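Local coordinates for homoserine O-acetyltransferase (Pseudomonas veronii, PDB 5EFZ), which hydrolyses ethyl acetate to ethanol and acetate in the breakdown of short methyl ketones, using an alpha/beta-hydrolase fold, at residues 161-175 against 289-302. Sequence-based numbering, arbitrary orientation.
Sequences AVRYPDFVKRAAAIA and ALGRIKAKTYVMPI
Two neighbouring parallel strands of the central alpha/beta-hydrolase sheet, 170-174 and 296-300, pair here, and the loops leading into them pack together. Six backbone hydrogen bonds join the two strands and their flanking residues, from K296 N to K169 O through to A175 N to M300 O. A173 N reaches Y298 O at 3.0 Å, nearly in line with that carbonyl. The two strand segments run 9° from parallel. A171 and A173 share one sheet face with T297 and V299, turned to helix 152-163. A172, Y298 and M300 meet helix 342-356 on the other.

Before the strands, R292 curls back over the end of helix 152-163. Its chain bends at chi3 (49°), and NH2 donates to V162 O at 2.8 Å. This main bond is bent and out of the guanidinium plane, and NE adds only a weak one to the same oxygen. V162 CG1 lies over a face of that guanidinium. The other branch, V162 CG2, meets I293 CG1 at 3.8 Å.

K294 runs past the P165 ring and bends at chi3 (75°) to bring NZ to D166. NZ lies 2.6 Å from D166 OD1, on the syn lone pair, in a salt bridge between two exposed side chains. A water between the loops donates to A161 O and P165 O and accepts from K294 N at 2.9 Å. The methyl of A295 packs on V168 CG1. T297 OG1 turns back to A295 O at 2.9 Å, tying the start of its strand to the preceding loop.

At the far end, A175 CB touches I302 CD1 at 3.9 Å. A175 also lies beside D305 and H334, inferred active-site residues. This places the C-terminal strand ends at the carboxyl end of the sheet, where the catalytic residues of alpha/beta hydrolases gather.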
loop_
_atom_site.group_PDB
_atom_site.type_symbol
_atom_site.label_atom_id
_atom_site.label_comp_id
_atom_site.label_asym_id
_atom_site.label_seq_id
_atom_site.Cartn_x
_atom_site.Cartn_y
_atom_site.Cartn_z
ATOM N N ALA A 161 3.992 -28.891 0.351
ATOM C CA ALA A 161 5.255 -29.371 -0.237
ATOM C C ALA A 161 6.313 -29.643 0.820
ATOM O O ALA A 161 7.204 -30.464 0.602
ATOM C CB ALA A 161 5.786 -28.366 -1.270
ATOM N N VAL A 162 6.231 -28.942 1.959
ATOM C CA VAL A 162 7.211 -29.117 3.043
ATOM C C VAL A 162 6.773 -30.242 3.994
ATOM O O VAL A 162 7.590 -31.047 4.432
ATOM C CB VAL A 162 7.421 -27.798 3.861
ATOM C CG1 VAL A 162 8.226 -28.054 5.158
ATOM C CG2 VAL A 162 8.125 -26.754 3.008
ATOM N N ARG A 163 5.483 -30.300 4.297
ATOM C CA ARG A 163 4.967 -31.219 5.312
ATOM C C ARG A 163 4.878 -32.659 4.809
ATOM O O ARG A 163 5.142 -33.621 5.558
ATOM C CB ARG A 163 3.582 -30.739 5.796
ATOM C CG ARG A 163 2.985 -31.565 6.926
ATOM C CD ARG A 163 1.571 -31.141 7.280
ATOM N NE ARG A 163 1.554 -29.900 8.037
ATOM C CZ ARG A 163 1.080 -29.782 9.269
ATOM N NH1 ARG A 163 0.559 -30.834 9.903
ATOM N NH2 ARG A 163 1.148 -28.610 9.868
ATOM N N TYR A 164 4.522 -32.812 3.535
ATOM C CA TYR A 164 4.434 -34.119 2.907
ATOM C C TYR A 164 5.228 -34.184 1.595
ATOM O O TYR A 164 4.647 -34.253 0.500
ATOM C CB TYR A 164 2.973 -34.474 2.645
ATOM C CG TYR A 164 2.071 -34.428 3.851
ATOM C CD1 TYR A 164 1.133 -33.418 3.993
ATOM C CD2 TYR A 164 2.129 -35.416 4.826
ATOM C CE1 TYR A 164 0.295 -33.375 5.061
ATOM C CE2 TYR A 164 1.281 -35.377 5.925
ATOM C CZ TYR A 164 0.376 -34.349 6.030
ATOM O OH TYR A 164 -0.476 -34.292 7.095
ATOM N N PRO A 165 6.560 -34.161 1.692
ATOM C CA PRO A 165 7.307 -33.869 0.457
ATOM C C PRO A 165 7.182 -34.910 -0.652
ATOM O O PRO A 165 7.163 -34.529 -1.819
ATOM C CB PRO A 165 8.756 -33.750 0.937
ATOM C CG PRO A 165 8.782 -34.258 2.321
ATOM C CD PRO A 165 7.417 -34.182 2.886
ATOM N N ASP A 166 7.079 -36.188 -0.316
ATOM C CA ASP A 166 6.855 -37.204 -1.350
ATOM C C ASP A 166 5.439 -37.196 -1.964
ATOM O O ASP A 166 5.221 -37.621 -3.104
ATOM C CB ASP A 166 7.127 -38.595 -0.763
ATOM C CG ASP A 166 8.614 -38.875 -0.601
ATOM O OD1 ASP A 166 9.388 -38.633 -1.557
ATOM O OD2 ASP A 166 9.013 -39.316 0.490
ATOM N N PHE A 167 4.478 -36.714 -1.201
ATOM C CA PHE A 167 3.088 -36.724 -1.616
ATOM C C PHE A 167 2.858 -35.737 -2.777
ATOM O O PHE A 167 2.007 -35.962 -3.638
ATOM C CB PHE A 167 2.216 -36.350 -0.403
ATOM C CG PHE A 167 0.788 -36.847 -0.462
ATOM C CD1 PHE A 167 -0.195 -36.121 -1.136
ATOM C CD2 PHE A 167 0.422 -38.005 0.210
ATOM C CE1 PHE A 167 -1.549 -36.565 -1.140
ATOM C CE2 PHE A 167 -0.907 -38.462 0.205
ATOM C CZ PHE A 167 -1.892 -37.735 -0.472
ATOM N N VAL A 168 3.610 -34.633 -2.779
ATOM C CA VAL A 168 3.375 -33.547 -3.722
ATOM C C VAL A 168 4.367 -33.677 -4.880
ATOM O O VAL A 168 5.570 -33.463 -4.701
ATOM C CB VAL A 168 3.501 -32.163 -3.008
ATOM C CG1 VAL A 168 3.225 -30.993 -3.972
ATOM C CG2 VAL A 168 2.555 -32.115 -1.772
ATOM N N LYS A 169 3.874 -34.062 -6.058
ATOM C CA LYS A 169 4.800 -34.274 -7.184
ATOM C C LYS A 169 5.205 -32.949 -7.842
ATOM O O LYS A 169 6.320 -32.849 -8.388
ATOM C CB LYS A 169 4.189 -35.217 -8.229
ATOM C CG LYS A 169 3.802 -36.602 -7.676
ATOM C CD LYS A 169 4.994 -37.220 -6.926
ATOM C CE LYS A 169 4.672 -38.620 -6.425
ATOM N NZ LYS A 169 5.798 -39.258 -5.665
ATOM N N ARG A 170 4.297 -31.975 -7.817
ATOM C CA ARG A 170 4.513 -30.662 -8.455
ATOM C C ARG A 170 3.802 -29.641 -7.614
ATOM O O ARG A 170 2.753 -29.952 -7.082
ATOM C CB ARG A 170 3.953 -30.614 -9.880
ATOM C CG ARG A 170 4.543 -31.663 -10.819
ATOM C CD ARG A 170 3.800 -31.626 -12.153
ATOM N NE ARG A 170 4.266 -32.705 -13.027
ATOM C CZ ARG A 170 3.822 -33.959 -12.973
ATOM N NH1 ARG A 170 2.901 -34.313 -12.074
ATOM N NH2 ARG A 170 4.326 -34.868 -13.805
ATOM N N ALA A 171 4.357 -28.430 -7.517
ATOM C CA ALA A 171 3.756 -27.370 -6.732
ATOM C C ALA A 171 3.831 -26.079 -7.531
ATOM O O ALA A 171 4.854 -25.770 -8.151
ATOM C CB ALA A 171 4.467 -27.218 -5.365
ATOM N N ALA A 172 2.733 -25.344 -7.541
ATOM C CA ALA A 172 2.709 -24.032 -8.161
ATOM C C ALA A 172 2.187 -23.029 -7.144
ATOM O O ALA A 172 0.992 -23.039 -6.758
ATOM C CB ALA A 172 1.855 -24.028 -9.446
ATOM N N ALA A 173 3.089 -22.151 -6.715
ATOM C CA ALA A 173 2.768 -21.148 -5.692
ATOM C C ALA A 173 2.606 -19.802 -6.340
ATOM O O ALA A 173 3.604 -19.158 -6.705
ATOM C CB ALA A 173 3.842 -21.094 -4.622
ATOM N N ILE A 174 1.352 -19.398 -6.538
ATOM C CA ILE A 174 1.051 -18.138 -7.219
ATOM C C ILE A 174 0.810 -17.014 -6.213
ATOM O O ILE A 174 -0.036 -17.154 -5.322
ATOM C CB ILE A 174 -0.182 -18.264 -8.096
ATOM C CG1 ILE A 174 -0.065 -19.477 -9.062
ATOM C CG2 ILE A 174 -0.392 -16.974 -8.878
ATOM C CD1 ILE A 174 -1.423 -19.916 -9.609
ATOM N N ALA A 175 1.575 -15.925 -6.345
ATOM C CA ALA A 175 1.355 -14.726 -5.562
ATOM C C ALA A 175 1.236 -15.014 -4.049
ATOM O O ALA A 175 0.300 -14.566 -3.380
ATOM C CB ALA A 175 0.109 -14.003 -6.092
ATOM N N ALA A 289 13.620 -25.859 5.931
ATOM C CA ALA A 289 12.251 -26.219 5.562
ATOM C C ALA A 289 12.056 -26.290 4.053
ATOM O O ALA A 289 11.487 -27.258 3.545
ATOM C CB ALA A 289 11.245 -25.205 6.153
ATOM N N LEU A 290 12.472 -25.243 3.338
ATOM C CA LEU A 290 12.313 -25.237 1.888
ATOM C C LEU A 290 13.209 -26.285 1.209
ATOM O O LEU A 290 12.881 -26.775 0.124
ATOM C CB LEU A 290 12.608 -23.843 1.311
ATOM C CG LEU A 290 11.580 -22.794 1.747
ATOM C CD1 LEU A 290 11.916 -21.396 1.179
ATOM C CD2 LEU A 290 10.137 -23.191 1.365
ATOM N N GLY A 291 14.330 -26.607 1.841
ATOM C CA GLY A 291 15.230 -27.644 1.342
ATOM C C GLY A 291 14.619 -29.035 1.383
ATOM O O GLY A 291 15.120 -29.951 0.710
ATOM N N ARG A 292 13.558 -29.211 2.178
ATOM C CA ARG A 292 12.820 -30.488 2.249
ATOM C C ARG A 292 11.937 -30.746 1.013
ATOM O O ARG A 292 11.506 -31.883 0.771
ATOM C CB ARG A 292 11.923 -30.520 3.502
ATOM C CG ARG A 292 12.668 -30.835 4.779
ATOM C CD ARG A 292 11.828 -30.568 6.032
ATOM N NE ARG A 292 10.485 -31.143 5.976
ATOM C CZ ARG A 292 9.758 -31.451 7.051
ATOM N NH1 ARG A 292 10.262 -31.277 8.276
ATOM N NH2 ARG A 292 8.543 -31.970 6.905
ATOM N N ILE A 293 11.644 -29.695 0.262
ATOM C CA ILE A 293 10.705 -29.811 -0.840
ATOM C C ILE A 293 11.279 -30.710 -1.937
ATOM O O ILE A 293 12.386 -30.487 -2.390
ATOM C CB ILE A 293 10.354 -28.433 -1.421
ATOM C CG1 ILE A 293 9.601 -27.614 -0.369
ATOM C CG2 ILE A 293 9.557 -28.620 -2.722
ATOM C CD1 ILE A 293 9.228 -26.212 -0.850
ATOM N N LYS A 294 10.532 -31.743 -2.328
ATOM C CA LYS A 294 10.917 -32.613 -3.437
ATOM C C LYS A 294 10.109 -32.339 -4.714
ATOM O O LYS A 294 10.516 -32.738 -5.822
ATOM C CB LYS A 294 10.746 -34.084 -3.034
ATOM C CG LYS A 294 11.687 -34.495 -1.907
ATOM C CD LYS A 294 11.454 -35.920 -1.438
ATOM C CE LYS A 294 11.977 -36.923 -2.401
ATOM N NZ LYS A 294 11.928 -38.290 -1.795
ATOM N N ALA A 295 8.963 -31.683 -4.550
ATOM C CA ALA A 295 8.078 -31.346 -5.670
ATOM C C ALA A 295 8.786 -30.492 -6.697
ATOM O O ALA A 295 9.514 -29.570 -6.332
ATOM C CB ALA A 295 6.817 -30.580 -5.180
ATOM N N LYS A 296 8.533 -30.759 -7.977
ATOM C CA LYS A 296 8.904 -29.792 -9.021
ATOM C C LYS A 296 8.088 -28.552 -8.807
ATOM O O LYS A 296 6.849 -28.581 -8.908
ATOM C CB LYS A 296 8.667 -30.376 -10.427
ATOM C CG LYS A 296 9.099 -29.462 -11.605
ATOM C CD LYS A 296 10.602 -29.228 -11.578
ATOM C CE LYS A 296 11.062 -28.205 -12.634
ATOM N NZ LYS A 296 12.529 -27.869 -12.523
ATOM N N THR A 297 8.753 -27.437 -8.496
ATOM C CA THR A 297 8.025 -26.254 -8.028
ATOM C C THR A 297 8.227 -24.996 -8.887
ATOM O O THR A 297 9.363 -24.631 -9.188
ATOM C CB THR A 297 8.454 -25.910 -6.572
ATOM O OG1 THR A 297 8.279 -27.065 -5.748
ATOM C CG2 THR A 297 7.637 -24.752 -6.014
ATOM N N TYR A 298 7.121 -24.369 -9.288
ATOM C CA TYR A 298 7.129 -23.047 -9.937
ATOM C C TYR A 298 6.707 -21.983 -8.919
ATOM O O TYR A 298 5.631 -22.080 -8.299
ATOM C CB TYR A 298 6.163 -22.999 -11.142
ATOM C CG TYR A 298 6.643 -23.689 -12.400
ATOM C CD1 TYR A 298 7.818 -24.431 -12.413
ATOM C CD2 TYR A 298 5.901 -23.613 -13.573
ATOM C CE1 TYR A 298 8.243 -25.085 -13.580
ATOM C CE2 TYR A 298 6.317 -24.258 -14.742
ATOM C CZ TYR A 298 7.476 -24.980 -14.731
ATOM O OH TYR A 298 7.878 -25.609 -15.878
ATOM N N VAL A 299 7.565 -20.977 -8.739
ATOM C CA VAL A 299 7.288 -19.854 -7.853
ATOM C C VAL A 299 6.873 -18.696 -8.753
ATOM O O VAL A 299 7.654 -18.278 -9.627
ATOM C CB VAL A 299 8.533 -19.468 -7.016
ATOM C CG1 VAL A 299 8.231 -18.225 -6.123
ATOM C CG2 VAL A 299 9.038 -20.669 -6.189
ATOM N N MET A 300 5.634 -18.248 -8.594
ATOM C CA MET A 300 5.020 -17.341 -9.572
ATOM C C MET A 300 4.381 -16.122 -8.915
ATOM O O MET A 300 3.164 -16.025 -8.815
ATOM C CB MET A 300 3.981 -18.120 -10.424
ATOM C CG MET A 300 4.632 -19.358 -11.132
ATOM S SD MET A 300 3.449 -20.237 -12.169
ATOM C CE MET A 300 3.152 -19.055 -13.421
ATOM N N PRO A 301 5.216 -15.166 -8.496
ATOM C CA PRO A 301 4.628 -13.902 -8.035
ATOM C C PRO A 301 3.984 -13.146 -9.203
ATOM O O PRO A 301 4.316 -13.435 -10.354
ATOM C CB PRO A 301 5.837 -13.125 -7.505
ATOM C CG PRO A 301 7.016 -13.639 -8.379
ATOM C CD PRO A 301 6.692 -15.133 -8.532
ATOM N N ILE A 302 3.110 -12.189 -8.899
ATOM C CA ILE A 302 2.536 -11.312 -9.911
ATOM C C ILE A 302 3.392 -10.060 -9.892
ATOM O O ILE A 302 3.699 -9.556 -8.811
ATOM C CB ILE A 302 1.051 -11.029 -9.621
ATOM C CG1 ILE A 302 0.250 -12.348 -9.845
ATOM C CG2 ILE A 302 0.516 -9.822 -10.472
ATOM C CD1 ILE A 302 -1.199 -12.318 -9.336
HETATM O O HOH W 1 7.699 -31.736 -1.858
#